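Local coordinates for Alpha/beta hydrolase (PDB 6KMO), which probably hydrolyses ester bonds as an esterase or lipase of the alpha/beta hydrolase fold, at residues A[101-107]-A[173-179]; A[150-154]-A[188-193]. The protein carries 2 engineered substitutions. All blocks are in the same frame, centred on the assembly; numbering follows the deposited sequence. Where two conformers were deposited one is given.

Contact 1. Residues A[101-107]-A[173-179]; sequences AFMFFHG and RLGLVGN
V177 is set between two phenylalanines of the neighbouring strand, with one methyl given to each. V177 CG2 lies 3.5 Å from F102 CD1, and V177 CG1 4.0 Å from F104 CD1. F102 is turned with CG between its backbone N and carbonyl carbon (chi1 56°), which brings the CG-CD1 side of the ring against V177 CG2. F102 and F104 face helix 115-129. On the reverse side, towards helix 148-163, the M103 chain bends at both chi2 and chi3: its CG is 3.7 Å from L176 CD2, while SD turns to L174 CD1. F105 CE2 touches the same L176 methyl, and L174 CD1 also meets A101 CB.

The backbones run parallel. G175 N bonds to A101 O at 2.8 Å, M103 N to G175 O, V177 N to M103 O, and F105 N to V177 O at 2.9 Å. A101 N adds a nearly straight bond to R173 O at the start, whereas N179 N to F105 O is weak. These are central strands of the mixed alpha/beta hydrolase sheet: 99-105 lies between 132-136 and 174-179. H106 and G107 open an HGGG sequence that in relatives of the hormone-sensitive lipase family belongs to the oxyanion hole, and G178 begins a GxSxG pattern consistent with a nucleophile elbow.

Polar side chains gather at this end. N179 OD1 is 3.4 Å from F104 CZ, the amide and ring planes 25° apart, and takes a weak bond from G107 N. The other end of the amide, ND2, bonds to H118 and D308, so both ends of the buried group have partners. H106 ND1 donates to G107 O at 2.7 Å, the acceptor lying in the imidazole plane; Y138 stacks on that ring.

Contact 2. Residues A[150-154]-A[188-193]; sequences INQAY and SVALQA
Q192 reaches across to I150 and Y154, its amide crossing obliquely beside Y154 CB and CG. The two helices, 148-163 and 181-195, cover the same side of the central sheet in the alpha/beta hydrolase fold and cross here at -65°, their segment axes 9.3 Å apart. The Q192 chain is extended beyond CG, which carries NE2 to I150 O at 3.1 Å in an almost straight bond (175° at the hydrogen). I150 O lies in the plane of the Q192 amide, but NE2 stands well above the carbonyl plane of I150; Y154 N, the helix donor to the same oxygen, comes from the opposite face. A weak second bond from NE2 to S188 O ties the amide back to its own helix.

With chi1 near 180° turning CG away from the backbone N, the Y154 ring runs out alongside helix 181-195. Its plane is turned 38° from the Q192 amide; Y154 CE1 is 3.7 Å from A193 CA, and OH continues to G198 O. Nearer the sheet V189 puts CG2 3.5 Å from A153 CB. I150 also comes up to S188, which has two conformers, so the details of that approach are doubtful. The second subunit reaches this layer too, its L8 packing on Q192. Q192 OE1, buried 3.3 Å from Y154 CB, has no polar partner in the model.

Contact 1 joins two strands and contact 2 the helices lying on one side of them, with centres about 11 Å apart. F105 is the main go-between: its CE1 is 3.6 Å from A153 CB and its CZ 3.9 Å from V189 CG2, so the ring meets one residue of each helix. L176 joins in, with CD1 3.8 Å from V189 CG1. The chain passes alternately through the two contacts, and helix 181-195 follows strand 174-179 almost at once. In the short turn between them lies S180, the probable nucleophile; contact 1 thus ends beside the presumed active site, whereas contact 2 packs further along the helix leading away from it.

Contact 1. Residues A[101-107]-A[173-179]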
loop_
_atom_site.group_PDB
_atom_site.type_symbol
_atom_site.label_atom_id
_atom_site.label_comp_id
_atom_site.label_asym_id
_atom_site.label_seq_id
_atom_site.Cartn_x
_atom_site.Cartn_y
_atom_site.Cartn_z
ATOM N N ALA A 101 10.856 9.141 16.989
ATOM C CA ALA A 101 11.041 10.108 15.919
ATOM C C ALA A 101 11.445 9.430 14.620
ATOM O O ALA A 101 11.928 8.284 14.591
ATOM C CB ALA A 101 12.095 11.159 16.291
ATOM N N PHE A 102 11.273 10.184 13.536
ATOM C CA PHE A 102 11.882 9.853 12.262
ATOM C C PHE A 102 12.592 11.080 11.708
ATOM O O PHE A 102 12.063 12.196 11.763
ATOM C CB PHE A 102 10.899 9.277 11.222
ATOM C CG PHE A 102 9.715 10.138 10.913
ATOM C CD1 PHE A 102 9.694 10.962 9.804
ATOM C CD2 PHE A 102 8.574 10.060 11.690
ATOM C CE1 PHE A 102 8.578 11.710 9.499
ATOM C CE2 PHE A 102 7.450 10.807 11.384
ATOM C CZ PHE A 102 7.457 11.646 10.297
ATOM N N MET A 103 13.780 10.877 11.168
ATOM C CA MET A 103 14.415 11.904 10.355
ATOM C C MET A 103 13.608 12.043 9.073
ATOM O O MET A 103 13.040 11.063 8.570
ATOM C CB MET A 103 15.855 11.514 10.026
ATOM C CG MET A 103 16.683 11.083 11.241
ATOM S SD MET A 103 16.814 12.298 12.662
ATOM C CE MET A 103 17.581 13.690 11.758
ATOM N N PHE A 104 13.535 13.268 8.556
ATOM C CA PHE A 104 12.826 13.531 7.314
ATOM C C PHE A 104 13.756 14.210 6.322
ATOM O O PHE A 104 14.234 15.324 6.575
ATOM C CB PHE A 104 11.541 14.344 7.476
ATOM C CG PHE A 104 10.782 14.421 6.183
ATOM C CD1 PHE A 104 9.908 13.417 5.816
ATOM C CD2 PHE A 104 11.055 15.429 5.273
ATOM C CE1 PHE A 104 9.280 13.437 4.588
ATOM C CE2 PHE A 104 10.450 15.453 4.048
ATOM C CZ PHE A 104 9.552 14.456 3.697
ATOM N N PHE A 105 13.994 13.537 5.188
ATOM C CA PHE A 105 14.871 13.989 4.120
ATOM C C PHE A 105 13.993 14.376 2.937
ATOM O O PHE A 105 13.342 13.523 2.330
ATOM C CB PHE A 105 15.864 12.877 3.775
ATOM C CG PHE A 105 16.634 12.365 4.963
ATOM C CD1 PHE A 105 17.181 13.237 5.893
ATOM C CD2 PHE A 105 16.824 11.017 5.141
ATOM C CE1 PHE A 105 17.886 12.762 6.987
ATOM C CE2 PHE A 105 17.534 10.540 6.229
ATOM C CZ PHE A 105 18.061 11.429 7.165
ATOM N N HIS A 106 13.974 15.662 2.611
ATOM C CA HIS A 106 13.104 16.162 1.563
ATOM C C HIS A 106 13.639 15.820 0.176
ATOM O O HIS A 106 14.827 15.579 -0.028
ATOM C CB HIS A 106 12.874 17.663 1.715
ATOM C CG HIS A 106 14.021 18.536 1.294
ATOM N ND1 HIS A 106 14.246 18.859 -0.025
ATOM C CD2 HIS A 106 14.945 19.215 2.011
ATOM C CE1 HIS A 106 15.274 19.681 -0.105
ATOM N NE2 HIS A 106 15.721 19.910 1.115
ATOM N N GLY A 107 12.724 15.825 -0.792
ATOM C CA GLY A 107 13.054 15.653 -2.187
ATOM C C GLY A 107 13.148 16.969 -2.934
ATOM O O GLY A 107 13.109 18.057 -2.364
ATOM N N ARG A 173 14.561 5.169 19.391
ATOM C CA ARG A 173 13.454 4.692 18.553
ATOM C C ARG A 173 13.357 5.663 17.383
ATOM O O ARG A 173 12.559 6.606 17.401
ATOM C CB ARG A 173 12.194 4.639 19.337
ATOM C CG ARG A 173 12.244 3.621 20.469
ATOM C CD ARG A 173 10.904 3.437 21.100
ATOM N NE ARG A 173 10.530 4.554 21.962
ATOM C CZ ARG A 173 9.306 5.078 22.057
ATOM N NH1 ARG A 173 8.291 4.642 21.323
ATOM N NH2 ARG A 173 9.091 6.062 22.899
ATOM N N LEU A 174 14.157 5.397 16.346
ATOM C CA LEU A 174 14.452 6.378 15.303
ATOM C C LEU A 174 14.267 5.767 13.923
ATOM O O LEU A 174 14.894 4.756 13.578
ATOM C CB LEU A 174 15.888 6.882 15.445
ATOM C CG LEU A 174 16.295 8.048 14.555
ATOM C CD1 LEU A 174 15.400 9.248 14.764
ATOM C CD2 LEU A 174 17.746 8.421 14.862
ATOM N N GLY A 175 13.426 6.400 13.117
ATOM C CA GLY A 175 13.225 6.012 11.739
ATOM C C GLY A 175 13.877 6.996 10.776
ATOM O O GLY A 175 14.343 8.065 11.155
ATOM N N LEU A 176 13.868 6.616 9.497
ATOM C CA LEU A 176 14.368 7.447 8.412
ATOM C C LEU A 176 13.308 7.481 7.331
ATOM O O LEU A 176 12.894 6.425 6.848
ATOM C CB LEU A 176 15.662 6.865 7.834
ATOM C CG LEU A 176 16.848 6.675 8.776
ATOM C CD1 LEU A 176 18.009 6.010 8.053
ATOM C CD2 LEU A 176 17.303 7.987 9.387
ATOM N N VAL A 177 12.880 8.679 6.943
ATOM C CA VAL A 177 11.800 8.854 5.971
ATOM C C VAL A 177 12.202 9.921 4.969
ATOM O O VAL A 177 12.781 10.952 5.329
ATOM C CB VAL A 177 10.493 9.277 6.670
ATOM C CG1 VAL A 177 9.375 9.495 5.658
ATOM C CG2 VAL A 177 10.064 8.236 7.721
ATOM N N GLY A 178 11.880 9.704 3.698
ATOM C CA GLY A 178 12.137 10.732 2.702
ATOM C C GLY A 178 11.499 10.384 1.378
ATOM O O GLY A 178 11.287 9.213 1.058
ATOM N N ASN A 179 11.239 11.434 0.597
ATOM C CA ASN A 179 10.630 11.297 -0.731
ATOM C C ASN A 179 11.642 11.610 -1.824
ATOM O O ASN A 179 12.387 12.589 -1.728
ATOM C CB ASN A 179 9.418 12.228 -0.911
ATOM C CG ASN A 179 9.742 13.697 -0.690
ATOM O OD1 ASN A 179 10.230 14.086 0.376
ATOM N ND2 ASN A 179 9.439 14.533 -1.678
#

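Contact 2. Residues A[150-154]-A[188-193]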
loop_
_atom_site.group_PDB
_atom_site.type_symbol
_atom_site.label_atom_id
_atom_site.label_comp_id
_atom_site.label_asym_id
_atom_site.label_seq_id
_atom_site.Cartn_x
_atom_site.Cartn_y
_atom_site.Cartn_z
ATOM N N ILE A 150 24.430 14.216 2.167
ATOM C CA ILE A 150 24.238 12.936 2.859
ATOM C C ILE A 150 25.078 12.865 4.132
ATOM O O ILE A 150 24.722 12.148 5.076
ATOM C CB ILE A 150 24.436 11.702 1.950
ATOM C CG1 ILE A 150 25.857 11.650 1.397
ATOM C CG2 ILE A 150 23.367 11.672 0.856
ATOM C CD1 ILE A 150 26.316 10.252 1.084
ATOM N N ASN A 151 26.193 13.594 4.186
ATOM C CA ASN A 151 26.956 13.681 5.420
ATOM C C ASN A 151 26.188 14.472 6.469
ATOM O O ASN A 151 26.114 14.062 7.636
ATOM C CB ASN A 151 28.302 14.331 5.174
ATOM C CG ASN A 151 29.047 14.534 6.460
ATOM O OD1 ASN A 151 29.420 13.567 7.092
ATOM N ND2 ASN A 151 29.184 15.753 6.888
ATOM N N GLN A 152 25.620 15.618 6.072
ATOM C CA GLN A 152 24.787 16.389 6.985
ATOM C C GLN A 152 23.643 15.549 7.515
ATOM O O GLN A 152 23.350 15.578 8.715
ATOM C CB GLN A 152 24.234 17.635 6.291
ATOM C CG GLN A 152 25.286 18.674 5.975
ATOM C CD GLN A 152 24.804 19.722 5.014
ATOM O OE1 GLN A 152 23.981 19.466 4.149
ATOM N NE2 GLN A 152 25.350 20.915 5.137
ATOM N N ALA A 153 22.993 14.788 6.636
ATOM C CA ALA A 153 21.877 13.950 7.053
ATOM C C ALA A 153 22.320 12.910 8.075
ATOM O O ALA A 153 21.624 12.683 9.077
ATOM C CB ALA A 153 21.292 13.265 5.823
ATOM N N TYR A 154 23.466 12.269 7.836
ATOM C CA TYR A 154 23.965 11.271 8.780
ATOM C C TYR A 154 24.331 11.909 10.122
ATOM O O TYR A 154 23.979 11.385 11.186
ATOM C CB TYR A 154 25.153 10.480 8.203
ATOM C CG TYR A 154 25.726 9.543 9.235
ATOM C CD1 TYR A 154 25.090 8.371 9.559
ATOM C CD2 TYR A 154 26.852 9.890 9.951
ATOM C CE1 TYR A 154 25.572 7.521 10.538
ATOM C CE2 TYR A 154 27.342 9.059 10.936
ATOM C CZ TYR A 154 26.703 7.880 11.216
ATOM O OH TYR A 154 27.213 7.062 12.198
ATOM N N SER A 188 21.145 6.224 1.899
ATOM C CA SER A 188 22.518 6.676 2.091
ATOM C C SER A 188 22.861 6.765 3.568
ATOM O O SER A 188 23.969 6.395 3.987
ATOM C CB SER A 188 22.668 8.032 1.419
ATOM O OG SER A 188 24.020 8.389 1.310
ATOM N N VAL A 189 21.936 7.274 4.377
ATOM C CA VAL A 189 22.167 7.380 5.816
ATOM C C VAL A 189 22.192 5.999 6.446
ATOM O O VAL A 189 23.034 5.712 7.301
ATOM C CB VAL A 189 21.113 8.299 6.453
ATOM C CG1 VAL A 189 21.143 8.209 7.988
ATOM C CG2 VAL A 189 21.344 9.730 6.016
ATOM N N ALA A 190 21.287 5.115 6.031
ATOM C CA ALA A 190 21.290 3.758 6.565
ATOM C C ALA A 190 22.600 3.035 6.249
ATOM O O ALA A 190 23.134 2.305 7.097
ATOM C CB ALA A 190 20.086 2.972 6.044
ATOM N N LEU A 191 23.138 3.222 5.045
ATOM C CA LEU A 191 24.384 2.549 4.669
ATOM C C LEU A 191 25.579 3.152 5.400
ATOM O O LEU A 191 26.506 2.428 5.785
ATOM C CB LEU A 191 24.568 2.592 3.159
ATOM C CG LEU A 191 23.611 1.711 2.347
ATOM C CD1 LEU A 191 23.609 2.095 0.887
ATOM C CD2 LEU A 191 23.932 0.235 2.537
ATOM N N GLN A 192 25.577 4.464 5.636
ATOM C CA GLN A 192 26.617 5.042 6.484
ATOM C C GLN A 192 26.515 4.487 7.899
ATOM O O GLN A 192 27.528 4.114 8.503
ATOM C CB GLN A 192 26.479 6.562 6.522
ATOM C CG GLN A 192 26.916 7.272 5.259
ATOM C CD GLN A 192 26.632 8.748 5.340
ATOM O OE1 GLN A 192 27.374 9.495 5.968
ATOM N NE2 GLN A 192 25.533 9.175 4.743
ATOM N N ALA A 193 25.310 4.428 8.454
ATOM C CA ALA A 193 25.139 3.906 9.808
ATOM C C ALA A 193 25.633 2.468 9.918
ATOM O O ALA A 193 26.234 2.089 10.929
ATOM C CB ALA A 193 23.682 4.037 10.247
#